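Local structure of uncharacterized protein conserved in bacteria (Streptococcus suis, 4FZ4) at residues G21-V26 / K81-I86; Y29-A32 / Q38-L41; M53-K58 / H67-D72; E91-Y96 / N100-E105; A108-D113 / G139-R144. The protein is a fragment of a surface antigen that mediates attachment to host cells, probably by binding glycosaminoglycans. One frame throughout, in Å; residues are numbered along the deposited sequence.

Contact 1 of 5, residues G21-V26 / K81-I86; sequences GELDKV and KVENYI
L23 supplies most of the apolar contact, laying its two methyls against the base of the E83 side chain on helix 66-95. Both CD1 and CD2 lie 3.9 Å from E83 CG, so the forked end of the leucine straddles that methylene, and the two side chains cross at about a right angle. CD2 also reaches the helix backbone, standing 3.9 Å from N84 CA. With CG of L23 anti to the backbone N (chi1 -158°), the branch is carried across to the E83 stem. A branched, wholly apolar residue suits this buried place, where W42 of helix 36-55 also touches it.

The mixed contact is lighter: V26 CG2 rests 4.0 Å from N84 OD1, a methyl beside an amide oxygen. V26 can face the helix because the chain reverses in a type I beta turn from L23 to V26, closed by the bond from V26 N to L23 O at 2.9 Å.

The polar ends find their partners outside the two segments. E83 OE2 forms a salt bridge with R87, E83 OE1 is hydrogen-bonded to the Y29 hydroxyl, and N84 OD1 to Q88.

The CG methylene of the glutamate thus serves as packing surface while its carboxylate stays engaged. Between residues 21-26 and 81-86 the contact is van der Waals in kind; the polar tie is made just beyond, where R87 is hydrogen-bonded to V26 O.

Contact 2 of 5, residues Y29-A32 / Q38-L41; sequences YGDA and QKAL
Y29 meets K39 with its ring because chi1 is 36°, which sets CG between the backbone N and the carbonyl carbon and aims the phenol at helix 36-55. K39 answers with an extended chain, CG anti to the backbone N, that turns only at its last torsion and so runs past the ring toward D31. The lysine CB lies at the ring edge, near its plane, 3.7 Å from Y29 CE1. Beyond the ring, Y29 OH comes up to the helix backbone, 3.1 Å from K39 CA and 3.5 Å from Q38 CG; the hydroxyl itself is hydrogen-bonded to E83 of helix 66-95.

Toward the surface, D31 OD1 touches K39 CE at 3.2 Å. The ammonium is more distant, with D31 OD1 and K39 NZ 4.3 Å apart, and its salt bridge goes instead to E43, one helical turn on.

G30 is suited to the bend between Y29 and D31: with its positive phi, a CB would be jammed against the carbonyl oxygen of Y29.

Tyrosine fits by combining an apolar ring edge with a hydroxyl that can be satisfied at depth, and lysine by laying its first methylenes at that edge and carrying the rest of the chain on to D31. The aspartate probably contributes a modest electrostatic attraction, short of a true ion pair.

Contact 3 of 5, residues M53-K58 / H67-D72; sequences MDYASK and HKVKGD
S57 OG donates to M53 O at 3.0 Å, just beyond the point where Y55 and A56 meet V69 of helix 66-95. The hydroxyl lies in the plane of the M53 carbonyl, at a C=O...donor angle of 157°, and so satisfies a backbone oxygen near the end of helix 36-55. A small hydroxyl residue suits this exposed position because it can fold back on its own chain.

Across the contact everything is apolar, and V69 does the work on one side. Its two methyls divide the task. CG1, anti to the backbone N (chi1 169°), goes to A56 and ends 4.1 Å from A56 CB. CG2 goes to the tyrosine, 3.8 Å from Y55 CD2 and 4.0 Å from Y55 CE2. It comes to the CD2-CE2 bond obliquely, and the two side chains cross at about a right angle. Alanine, with a lone methyl, lets the backbones come close: A56 CA and V69 CA are 6.9 Å apart.

The Y55 hydroxyl is hydrogen-bonded to D63 of the connecting loop, a tie between helix end and loop. On the inner side, A56 also touches V9 of helix 3-23 and L73.

The contact sits at the loop end of the antiparallel helical hairpin formed by helices 36-55 and 66-95, within an elongated all-helical domain.

Contact 4 of 5, residues E91-Y96 / N100-E105; sequences ELRKKY and NTIEEE
Helices 91-95 and 100-105 come within 10.2 Å of each other, axis to axis, and run nearly antiparallel, with 152° between their directions. They form a helical hairpin joined by a very short connection, in which R93 lies level with I102 and reaches E103.

The polar part is a salt bridge with an unsymmetrical grip. R93 presents NE and NH2 side-on, and both are hydrogen-bonded to the same oxygen, E103 OE1. The bond from R93 NE to E103 OE1 is 2.6 Å long and bent, with an N-H...acceptor angle of 143°; NE meets the oxygen on its syn side, out of the carboxylate plane. The bend of the arginine chain at chi3 (72°) turns the guanidinium edge toward the glutamate. The acceptor lies close to the guanidinium plane, although the two flat groups are well inclined to each other. Long, flexible, oppositely charged residues suit this surface position, where their ends can meet across the gap.

Beneath the ion pair, I102 fills the space between the helices and is buried. The arginine stem and the isoleucine run past one another in opposite senses, with I102 CG2 3.7 Å from R93 CG. L92 and Y96 also touch V145 of helix 123-152, so the hairpin rests on that helix.

The longer branch of the isoleucine ends with I102 CD1 3.9 Å from CB of Y96, the residue where the chain leaves helical geometry.

Contact 5 of 5, residues A108-D113 / G139-R144; sequences AHLKQD and GRIKQR
L110 and I141 make the compact, buried half of this contact, meeting tip to tip with L110 CD1 3.9 Å from I141 CD1. Long branched side chains suit it, since the backbones stay well apart: H109 CA and I141 CA are 10.7 Å from each other. I141 also touches V89 and L92 of helix 66-95, and L110 packs on A134 and M138.

The outer half is polar and more open to solvent, and rests on a single guanidinium nitrogen. R140, exposed, brings NH2 to within 3.3 Å of H109 CD2, with the carbon at the edge of the guanidinium. The guanidinium and imidazole planes stand 73° apart. Each group has a stronger partner: H109 ND1 is hydrogen-bonded to E133, and R140 NE forms a salt bridge with E105, which probably offsets the arginine's charge.

An apolar pair inside, continued by V89, L92, A134 and M138, with polar residues at the outer margin, is the pattern of amphipathic helices packed in a bundle, here helix 100-110 with helix 123-152.

In the fold
Along the chain, contacts 2 and 3 fall in that order between the two halves of contact 1, and contacts 4 and 5 follow. Helix 66-95 is the common element of contacts 1, 3 and 4. Contact 3 lies at one end of the elongated molecule, with its centre about 37 Å from that of contact 4 on the other side of the chain's centre. Contact 1, nearest the middle, touches contacts 2 and 5. Contacts 4 and 5 share helix 100-110, lie about 8 Å apart between centres and touch where T101 packs on R144. Helices both adjacent and distant in the chain are thus tied into one elongated helical domain, which probably presents its surface to host glycosaminoglycans.

Contact 1 of 5, residues G21-V26 / K81-I86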
# COMPACT_ATOMS: atom_id res chain seq x y z
N GLY A 21 11.44 1.62 2.18
CA GLY A 21 12.63 0.80 2.26
C GLY A 21 12.27 -0.67 2.31
O GLY A 21 12.87 -1.51 1.63
N GLU A 22 11.27 -0.99 3.12
CA GLU A 22 10.81 -2.37 3.26
C GLU A 22 10.04 -2.84 2.03
O GLU A 22 10.09 -4.02 1.67
CB GLU A 22 9.96 -2.48 4.52
CG GLU A 22 10.73 -2.01 5.73
CD GLU A 22 9.98 -2.20 7.03
OE1 GLU A 22 8.98 -1.50 7.26
OE2 GLU A 22 10.41 -3.07 7.82
N LEU A 23 9.33 -1.93 1.38
CA LEU A 23 8.57 -2.27 0.18
C LEU A 23 9.60 -2.75 -0.83
O LEU A 23 9.36 -3.69 -1.60
CB LEU A 23 7.86 -1.03 -0.37
CG LEU A 23 6.63 -1.10 -1.29
CD1 LEU A 23 6.94 -0.33 -2.55
CD2 LEU A 23 6.23 -2.54 -1.60
N ASP A 24 10.76 -2.10 -0.82
CA ASP A 24 11.84 -2.45 -1.74
C ASP A 24 12.34 -3.88 -1.61
O ASP A 24 12.95 -4.41 -2.53
CB ASP A 24 13.01 -1.49 -1.57
CG ASP A 24 13.26 -0.67 -2.81
OD1 ASP A 24 12.41 0.18 -3.15
OD2 ASP A 24 14.31 -0.88 -3.46
N LYS A 25 12.11 -4.50 -0.46
CA LYS A 25 12.54 -5.88 -0.25
C LYS A 25 11.52 -6.85 -0.83
O LYS A 25 11.83 -7.99 -1.16
CB LYS A 25 12.73 -6.18 1.24
CG LYS A 25 14.06 -5.71 1.82
CD LYS A 25 14.26 -4.22 1.65
CE LYS A 25 15.48 -3.76 2.42
NZ LYS A 25 15.38 -4.13 3.86
N VAL A 26 10.28 -6.38 -0.96
CA VAL A 26 9.21 -7.20 -1.50
C VAL A 26 9.25 -7.16 -3.03
O VAL A 26 9.20 -6.09 -3.63
CB VAL A 26 7.84 -6.71 -0.96
CG1 VAL A 26 6.75 -7.67 -1.39
CG2 VAL A 26 7.89 -6.61 0.57
N LYS A 81 0.97 0.24 1.65
CA LYS A 81 0.50 -1.05 2.14
C LYS A 81 -0.15 -1.86 1.02
O LYS A 81 0.14 -3.05 0.85
CB LYS A 81 -0.50 -0.86 3.28
CG LYS A 81 0.09 -1.15 4.65
CD LYS A 81 0.67 -2.56 4.68
CE LYS A 81 1.41 -2.85 5.98
NZ LYS A 81 2.10 -4.18 5.92
N VAL A 82 -1.01 -1.21 0.25
CA VAL A 82 -1.69 -1.88 -0.85
C VAL A 82 -0.69 -2.46 -1.85
O VAL A 82 -0.77 -3.63 -2.21
CB VAL A 82 -2.70 -0.93 -1.55
CG1 VAL A 82 -3.28 -1.58 -2.80
CG2 VAL A 82 -3.82 -0.59 -0.59
N GLU A 83 0.26 -1.63 -2.29
CA GLU A 83 1.28 -2.08 -3.23
C GLU A 83 2.00 -3.28 -2.61
O GLU A 83 2.37 -4.23 -3.29
CB GLU A 83 2.27 -0.94 -3.49
CG GLU A 83 3.57 -1.37 -4.14
CD GLU A 83 3.40 -1.87 -5.56
OE1 GLU A 83 2.24 -2.01 -6.03
OE2 GLU A 83 4.43 -2.14 -6.22
N ASN A 84 2.18 -3.22 -1.30
CA ASN A 84 2.87 -4.28 -0.57
C ASN A 84 2.03 -5.56 -0.57
O ASN A 84 2.51 -6.63 -0.94
CB ASN A 84 3.13 -3.81 0.87
CG ASN A 84 4.11 -4.69 1.61
OD1 ASN A 84 4.04 -5.92 1.51
ND2 ASN A 84 5.02 -4.08 2.35
N TYR A 85 0.77 -5.45 -0.13
CA TYR A 85 -0.13 -6.60 -0.13
C TYR A 85 -0.19 -7.24 -1.50
O TYR A 85 -0.08 -8.46 -1.63
CB TYR A 85 -1.55 -6.16 0.25
CG TYR A 85 -1.71 -5.76 1.70
CD1 TYR A 85 -0.73 -6.07 2.64
CD2 TYR A 85 -2.88 -5.13 2.14
CE1 TYR A 85 -0.89 -5.78 3.98
CE2 TYR A 85 -3.06 -4.83 3.49
CZ TYR A 85 -2.06 -5.17 4.40
OH TYR A 85 -2.24 -4.93 5.75
N ILE A 86 -0.35 -6.43 -2.54
CA ILE A 86 -0.44 -6.98 -3.88
C ILE A 86 0.86 -7.66 -4.34
O ILE A 86 0.81 -8.71 -4.99
CB ILE A 86 -0.90 -5.91 -4.89
CG1 ILE A 86 -2.33 -5.47 -4.53
CG2 ILE A 86 -0.94 -6.49 -6.31
CD1 ILE A 86 -2.90 -4.40 -5.44

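Contact 2 of 5, residues Y29-A32 / Q38-L41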
# COMPACT_ATOMS: atom_id res chain seq x y z
N TYR A 29 5.44 -7.44 -8.80
CA TYR A 29 4.63 -8.41 -9.56
C TYR A 29 4.95 -8.45 -11.05
O TYR A 29 4.57 -9.40 -11.74
CB TYR A 29 3.15 -8.12 -9.35
CG TYR A 29 2.85 -6.64 -9.25
CD1 TYR A 29 2.93 -5.82 -10.37
CD2 TYR A 29 2.56 -6.05 -8.01
CE1 TYR A 29 2.73 -4.44 -10.27
CE2 TYR A 29 2.36 -4.68 -7.90
CZ TYR A 29 2.45 -3.87 -9.03
OH TYR A 29 2.29 -2.51 -8.92
N GLY A 30 5.65 -7.43 -11.54
CA GLY A 30 6.00 -7.42 -12.95
C GLY A 30 5.02 -6.74 -13.90
O GLY A 30 4.23 -5.89 -13.50
N ASP A 31 5.09 -7.13 -15.17
CA ASP A 31 4.25 -6.56 -16.22
C ASP A 31 3.02 -7.39 -16.60
O ASP A 31 2.37 -7.10 -17.61
CB ASP A 31 5.07 -6.30 -17.49
CG ASP A 31 6.15 -5.25 -17.28
OD1 ASP A 31 5.82 -4.13 -16.83
OD2 ASP A 31 7.33 -5.54 -17.58
N ALA A 32 2.71 -8.43 -15.82
CA ALA A 32 1.53 -9.24 -16.14
C ALA A 32 0.32 -8.31 -16.25
O ALA A 32 0.23 -7.30 -15.55
CB ALA A 32 1.30 -10.27 -15.06
N GLN A 38 -2.71 -1.75 -11.16
CA GLN A 38 -2.06 -1.42 -9.89
C GLN A 38 -0.66 -0.86 -10.14
O GLN A 38 -0.22 0.06 -9.46
CB GLN A 38 -1.96 -2.67 -9.00
CG GLN A 38 -1.01 -2.51 -7.80
CD GLN A 38 -1.48 -1.48 -6.78
OE1 GLN A 38 -0.75 -1.13 -5.85
NE2 GLN A 38 -2.70 -0.99 -6.96
N LYS A 39 0.03 -1.43 -11.13
CA LYS A 39 1.37 -0.99 -11.48
C LYS A 39 1.40 0.50 -11.81
O LYS A 39 2.17 1.26 -11.21
CB LYS A 39 1.88 -1.79 -12.69
CG LYS A 39 3.29 -1.45 -13.12
CD LYS A 39 3.66 -2.18 -14.40
CE LYS A 39 5.02 -1.72 -14.90
NZ LYS A 39 5.06 -0.24 -15.13
N ALA A 40 0.56 0.93 -12.74
CA ALA A 40 0.50 2.33 -13.13
C ALA A 40 -0.08 3.18 -12.01
O ALA A 40 0.27 4.35 -11.87
CB ALA A 40 -0.34 2.50 -14.39
N LEU A 41 -0.96 2.59 -11.22
CA LEU A 41 -1.56 3.32 -10.11
C LEU A 41 -0.48 3.58 -9.06
O LEU A 41 -0.29 4.72 -8.62
CB LEU A 41 -2.71 2.50 -9.50
CG LEU A 41 -3.64 3.28 -8.58
CD1 LEU A 41 -4.20 4.47 -9.34
CD2 LEU A 41 -4.75 2.37 -8.07

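Contact 3 of 5, residues M53-K58 / H67-D72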
# COMPACT_ATOMS: atom_id res chain seq x y z
N MET A 53 6.65 14.38 0.10
CA MET A 53 7.58 14.32 1.22
C MET A 53 8.81 15.18 1.02
O MET A 53 9.43 15.61 1.99
CB MET A 53 7.94 12.86 1.58
CG MET A 53 8.31 11.93 0.44
SD MET A 53 7.93 10.19 0.88
CE MET A 53 9.18 9.85 2.07
N ASP A 54 9.16 15.47 -0.23
CA ASP A 54 10.31 16.34 -0.49
C ASP A 54 9.87 17.71 -0.00
O ASP A 54 10.64 18.43 0.65
CB ASP A 54 10.63 16.41 -1.98
CG ASP A 54 11.26 15.13 -2.52
OD1 ASP A 54 11.70 14.28 -1.70
OD2 ASP A 54 11.32 14.98 -3.76
N TYR A 55 8.63 18.05 -0.32
CA TYR A 55 8.02 19.32 0.06
C TYR A 55 7.88 19.43 1.57
O TYR A 55 8.13 20.49 2.14
CB TYR A 55 6.63 19.45 -0.57
CG TYR A 55 6.00 20.83 -0.40
CD1 TYR A 55 6.03 21.76 -1.43
CD2 TYR A 55 5.39 21.19 0.80
CE1 TYR A 55 5.48 23.03 -1.27
CE2 TYR A 55 4.84 22.46 0.97
CZ TYR A 55 4.88 23.37 -0.07
OH TYR A 55 4.33 24.62 0.09
N ALA A 56 7.47 18.34 2.21
CA ALA A 56 7.29 18.34 3.66
C ALA A 56 8.61 18.59 4.38
O ALA A 56 8.65 18.80 5.59
CB ALA A 56 6.68 17.01 4.12
N SER A 57 9.70 18.56 3.62
CA SER A 57 11.04 18.80 4.16
C SER A 57 11.34 20.29 4.04
O SER A 57 11.76 20.93 5.01
CB SER A 57 12.07 17.98 3.38
OG SER A 57 11.82 16.59 3.52
N LYS A 58 11.12 20.84 2.84
CA LYS A 58 11.34 22.26 2.59
C LYS A 58 10.07 23.03 2.93
O LYS A 58 9.89 24.17 2.51
CB LYS A 58 11.69 22.51 1.12
CG LYS A 58 10.53 22.32 0.16
CD LYS A 58 10.68 23.16 -1.10
CE LYS A 58 9.47 22.97 -2.01
NZ LYS A 58 9.46 23.85 -3.21
N HIS A 67 -1.53 21.35 5.98
CA HIS A 67 -2.47 20.29 6.29
C HIS A 67 -2.71 19.39 5.06
O HIS A 67 -2.77 18.17 5.18
CB HIS A 67 -3.81 20.89 6.75
CG HIS A 67 -4.45 21.78 5.73
ND1 HIS A 67 -3.98 23.04 5.43
CD2 HIS A 67 -5.52 21.57 4.92
CE1 HIS A 67 -4.72 23.57 4.47
NE2 HIS A 67 -5.66 22.70 4.14
N LYS A 68 -2.84 20.01 3.90
CA LYS A 68 -3.06 19.26 2.66
C LYS A 68 -1.90 18.30 2.41
O LYS A 68 -2.10 17.12 2.13
CB LYS A 68 -3.20 20.22 1.48
CG LYS A 68 -4.53 20.94 1.43
CD LYS A 68 -5.67 19.95 1.23
CE LYS A 68 -7.02 20.62 1.35
NZ LYS A 68 -8.13 19.63 1.24
N VAL A 69 -0.67 18.82 2.51
CA VAL A 69 0.51 18.00 2.30
C VAL A 69 0.58 16.88 3.33
O VAL A 69 0.99 15.76 3.01
CB VAL A 69 1.81 18.86 2.36
CG1 VAL A 69 3.04 17.96 2.42
CG2 VAL A 69 1.89 19.76 1.13
N LYS A 70 0.16 17.17 4.55
CA LYS A 70 0.18 16.16 5.61
C LYS A 70 -0.78 15.01 5.31
O LYS A 70 -0.39 13.85 5.28
CB LYS A 70 -0.16 16.78 6.96
CG LYS A 70 0.01 15.79 8.11
CD LYS A 70 -0.24 16.42 9.47
CE LYS A 70 -0.01 15.40 10.58
NZ LYS A 70 -0.26 15.95 11.94
N GLY A 71 -2.05 15.34 5.09
CA GLY A 71 -3.03 14.32 4.79
C GLY A 71 -2.55 13.41 3.68
O GLY A 71 -2.78 12.20 3.72
N ASP A 72 -1.90 14.00 2.68
CA ASP A 72 -1.38 13.25 1.53
C ASP A 72 -0.33 12.24 1.98
O ASP A 72 -0.23 11.13 1.44
CB ASP A 72 -0.76 14.21 0.50
CG ASP A 72 -1.80 14.82 -0.42
OD1 ASP A 72 -2.90 15.17 0.06
OD2 ASP A 72 -1.52 14.97 -1.64

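Contact 4 of 5, residues E91-Y96 / N100-E105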
# COMPACT_ATOMS: atom_id res chain seq x y z
N GLU A 91 3.27 -12.91 -5.61
CA GLU A 91 4.28 -13.92 -5.32
C GLU A 91 3.63 -15.22 -4.87
O GLU A 91 4.01 -16.31 -5.33
CB GLU A 91 5.24 -13.42 -4.23
CG GLU A 91 6.61 -14.08 -4.29
CD GLU A 91 7.43 -13.62 -5.48
OE1 GLU A 91 6.85 -13.33 -6.55
OE2 GLU A 91 8.67 -13.54 -5.36
N LEU A 92 2.65 -15.12 -3.98
CA LEU A 92 1.95 -16.31 -3.49
C LEU A 92 1.20 -17.03 -4.60
O LEU A 92 1.24 -18.25 -4.69
CB LEU A 92 0.98 -15.91 -2.38
CG LEU A 92 1.68 -15.49 -1.08
CD1 LEU A 92 0.66 -14.98 -0.09
CD2 LEU A 92 2.46 -16.67 -0.49
N ARG A 93 0.53 -16.26 -5.47
CA ARG A 93 -0.21 -16.88 -6.56
C ARG A 93 0.69 -17.69 -7.48
O ARG A 93 0.26 -18.70 -8.03
CB ARG A 93 -0.97 -15.82 -7.36
CG ARG A 93 -2.08 -15.16 -6.57
CD ARG A 93 -2.77 -14.10 -7.41
NE ARG A 93 -3.61 -14.69 -8.46
CZ ARG A 93 -4.00 -14.04 -9.55
NH1 ARG A 93 -3.63 -12.78 -9.75
NH2 ARG A 93 -4.78 -14.64 -10.45
N LYS A 94 1.93 -17.25 -7.65
CA LYS A 94 2.87 -17.97 -8.51
C LYS A 94 3.38 -19.24 -7.82
O LYS A 94 3.69 -20.22 -8.48
CB LYS A 94 4.07 -17.09 -8.86
CG LYS A 94 3.70 -15.86 -9.68
CD LYS A 94 4.88 -14.91 -9.81
CE LYS A 94 4.42 -13.56 -10.35
NZ LYS A 94 5.34 -12.45 -9.97
N LYS A 95 3.47 -19.20 -6.50
CA LYS A 95 3.96 -20.34 -5.73
C LYS A 95 2.85 -21.36 -5.50
O LYS A 95 3.11 -22.55 -5.31
CB LYS A 95 4.51 -19.83 -4.39
CG LYS A 95 5.49 -20.75 -3.69
CD LYS A 95 6.24 -19.99 -2.60
CE LYS A 95 7.03 -18.82 -3.19
NZ LYS A 95 7.76 -18.03 -2.16
N TYR A 96 1.61 -20.89 -5.51
CA TYR A 96 0.45 -21.76 -5.32
C TYR A 96 -0.61 -21.43 -6.37
O TYR A 96 -1.73 -21.03 -6.04
CB TYR A 96 -0.11 -21.57 -3.90
CG TYR A 96 0.93 -21.80 -2.82
CD1 TYR A 96 1.62 -23.01 -2.74
CD2 TYR A 96 1.25 -20.80 -1.90
CE1 TYR A 96 2.61 -23.22 -1.78
CE2 TYR A 96 2.23 -20.99 -0.93
CZ TYR A 96 2.91 -22.21 -0.87
OH TYR A 96 3.88 -22.41 0.08
N ASN A 100 -7.92 -21.86 -5.31
CA ASN A 100 -9.08 -20.98 -5.32
C ASN A 100 -9.08 -19.89 -4.26
O ASN A 100 -9.16 -18.71 -4.59
CB ASN A 100 -10.36 -21.81 -5.22
CG ASN A 100 -10.71 -22.50 -6.53
OD1 ASN A 100 -11.65 -23.29 -6.60
ND2 ASN A 100 -9.95 -22.19 -7.58
N THR A 101 -8.99 -20.28 -3.00
CA THR A 101 -9.00 -19.32 -1.90
C THR A 101 -8.16 -18.06 -2.17
O THR A 101 -8.66 -16.94 -2.05
CB THR A 101 -8.52 -19.99 -0.62
OG1 THR A 101 -9.21 -21.24 -0.46
CG2 THR A 101 -8.80 -19.10 0.59
N ILE A 102 -6.91 -18.24 -2.58
CA ILE A 102 -6.04 -17.10 -2.87
C ILE A 102 -6.59 -16.23 -4.00
O ILE A 102 -6.65 -15.00 -3.88
CB ILE A 102 -4.61 -17.55 -3.26
CG1 ILE A 102 -4.00 -18.41 -2.15
CG2 ILE A 102 -3.73 -16.32 -3.50
CD1 ILE A 102 -2.60 -18.93 -2.46
N GLU A 103 -7.00 -16.88 -5.08
CA GLU A 103 -7.54 -16.18 -6.23
C GLU A 103 -8.82 -15.44 -5.86
O GLU A 103 -9.04 -14.30 -6.29
CB GLU A 103 -7.84 -17.16 -7.37
CG GLU A 103 -6.79 -18.24 -7.59
CD GLU A 103 -5.39 -17.68 -7.83
OE1 GLU A 103 -5.26 -16.75 -8.65
OE2 GLU A 103 -4.43 -18.20 -7.20
N GLU A 104 -9.66 -16.08 -5.05
CA GLU A 104 -10.93 -15.51 -4.62
C GLU A 104 -10.80 -14.32 -3.67
O GLU A 104 -11.47 -13.30 -3.85
CB GLU A 104 -11.78 -16.59 -3.96
CG GLU A 104 -12.10 -17.77 -4.86
CD GLU A 104 -12.56 -18.99 -4.09
OE1 GLU A 104 -12.92 -20.00 -4.74
OE2 GLU A 104 -12.56 -18.94 -2.84
N GLU A 105 -9.95 -14.45 -2.65
CA GLU A 105 -9.75 -13.37 -1.69
C GLU A 105 -9.18 -12.18 -2.46
O GLU A 105 -9.66 -11.05 -2.34
CB GLU A 105 -8.79 -13.80 -0.57
CG GLU A 105 -9.31 -14.93 0.32
CD GLU A 105 -10.27 -14.45 1.40
OE1 GLU A 105 -10.73 -13.30 1.33
OE2 GLU A 105 -10.56 -15.25 2.32

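Contact 5 of 5, residues A108-D113 / G139-R144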
# COMPACT_ATOMS: atom_id res chain seq x y z
N ALA A 108 -11.80 -10.56 -4.87
CA ALA A 108 -12.87 -9.93 -4.13
C ALA A 108 -12.45 -8.74 -3.26
O ALA A 108 -13.20 -7.78 -3.14
CB ALA A 108 -13.55 -10.97 -3.25
N HIS A 109 -11.26 -8.79 -2.67
CA HIS A 109 -10.86 -7.74 -1.74
C HIS A 109 -9.61 -6.91 -1.99
O HIS A 109 -9.47 -5.84 -1.40
CB HIS A 109 -10.74 -8.34 -0.34
CG HIS A 109 -11.96 -9.09 0.10
ND1 HIS A 109 -13.18 -8.48 0.31
CD2 HIS A 109 -12.14 -10.39 0.42
CE1 HIS A 109 -14.05 -9.37 0.74
NE2 HIS A 109 -13.45 -10.55 0.81
N LEU A 110 -8.69 -7.38 -2.83
CA LEU A 110 -7.46 -6.63 -3.04
C LEU A 110 -7.21 -6.14 -4.45
O LEU A 110 -6.72 -5.03 -4.64
CB LEU A 110 -6.26 -7.46 -2.56
CG LEU A 110 -6.36 -7.94 -1.10
CD1 LEU A 110 -5.53 -9.21 -0.91
CD2 LEU A 110 -5.92 -6.84 -0.17
N LYS A 111 -7.55 -6.96 -5.44
CA LYS A 111 -7.33 -6.58 -6.83
C LYS A 111 -7.85 -5.18 -7.11
O LYS A 111 -9.00 -4.87 -6.81
CB LYS A 111 -7.99 -7.58 -7.78
CG LYS A 111 -7.74 -7.25 -9.24
CD LYS A 111 -8.32 -8.28 -10.20
CE LYS A 111 -8.04 -7.87 -11.64
NZ LYS A 111 -8.52 -8.87 -12.63
N GLN A 112 -6.99 -4.35 -7.69
CA GLN A 112 -7.32 -2.97 -8.03
C GLN A 112 -7.75 -2.89 -9.50
O GLN A 112 -7.05 -3.40 -10.38
CB GLN A 112 -6.11 -2.06 -7.81
CG GLN A 112 -5.56 -2.08 -6.39
CD GLN A 112 -6.45 -1.37 -5.41
OE1 GLN A 112 -6.70 -0.17 -5.54
NE2 GLN A 112 -6.94 -2.10 -4.41
N ASP A 113 -8.89 -2.25 -9.75
CA ASP A 113 -9.43 -2.09 -11.10
C ASP A 113 -10.16 -0.77 -11.22
O ASP A 113 -10.61 -0.20 -10.22
CB ASP A 113 -10.40 -3.23 -11.42
CG ASP A 113 -9.74 -4.38 -12.17
OD1 ASP A 113 -10.36 -5.47 -12.25
OD2 ASP A 113 -8.61 -4.21 -12.68
N GLY A 139 -4.90 -11.48 5.67
CA GLY A 139 -4.75 -12.44 6.75
C GLY A 139 -5.27 -13.81 6.37
O GLY A 139 -4.63 -14.84 6.61
N ARG A 140 -6.45 -13.85 5.77
CA ARG A 140 -7.04 -15.12 5.37
C ARG A 140 -6.16 -15.78 4.32
O ARG A 140 -5.92 -16.98 4.36
CB ARG A 140 -8.46 -14.90 4.85
CG ARG A 140 -9.43 -14.41 5.95
CD ARG A 140 -10.89 -14.51 5.50
NE ARG A 140 -11.19 -13.59 4.40
CZ ARG A 140 -11.56 -12.32 4.56
NH1 ARG A 140 -11.68 -11.80 5.78
NH2 ARG A 140 -11.77 -11.55 3.50
N ILE A 141 -5.67 -14.99 3.38
CA ILE A 141 -4.81 -15.53 2.35
C ILE A 141 -3.60 -16.21 3.02
O ILE A 141 -3.19 -17.30 2.62
CB ILE A 141 -4.33 -14.42 1.39
CG1 ILE A 141 -5.47 -14.04 0.46
CG2 ILE A 141 -3.10 -14.86 0.62
CD1 ILE A 141 -5.07 -13.08 -0.65
N LYS A 142 -3.06 -15.56 4.04
CA LYS A 142 -1.91 -16.10 4.75
C LYS A 142 -2.19 -17.38 5.53
O LYS A 142 -1.30 -18.21 5.72
CB LYS A 142 -1.29 -15.03 5.64
CG LYS A 142 -0.48 -14.02 4.83
CD LYS A 142 0.16 -12.95 5.68
CE LYS A 142 1.01 -12.01 4.82
NZ LYS A 142 1.47 -10.82 5.63
N GLN A 143 -3.43 -17.55 5.97
CA GLN A 143 -3.79 -18.78 6.67
C GLN A 143 -3.75 -19.89 5.63
O GLN A 143 -3.28 -20.99 5.90
CB GLN A 143 -5.20 -18.70 7.24
CG GLN A 143 -5.32 -17.80 8.45
CD GLN A 143 -6.44 -18.24 9.36
OE1 GLN A 143 -7.53 -18.62 8.90
NE2 GLN A 143 -6.20 -18.18 10.67
N ARG A 144 -4.25 -19.59 4.43
CA ARG A 144 -4.27 -20.56 3.33
C ARG A 144 -2.85 -21.04 3.09
O ARG A 144 -2.54 -22.22 3.22
CB ARG A 144 -4.80 -19.88 2.06
CG ARG A 144 -5.85 -20.67 1.30
CD ARG A 144 -5.35 -22.00 0.77
NE ARG A 144 -5.71 -23.11 1.64
CZ ARG A 144 -5.74 -24.38 1.24
NH1 ARG A 144 -5.43 -24.69 -0.01
NH2 ARG A 144 -6.09 -25.33 2.09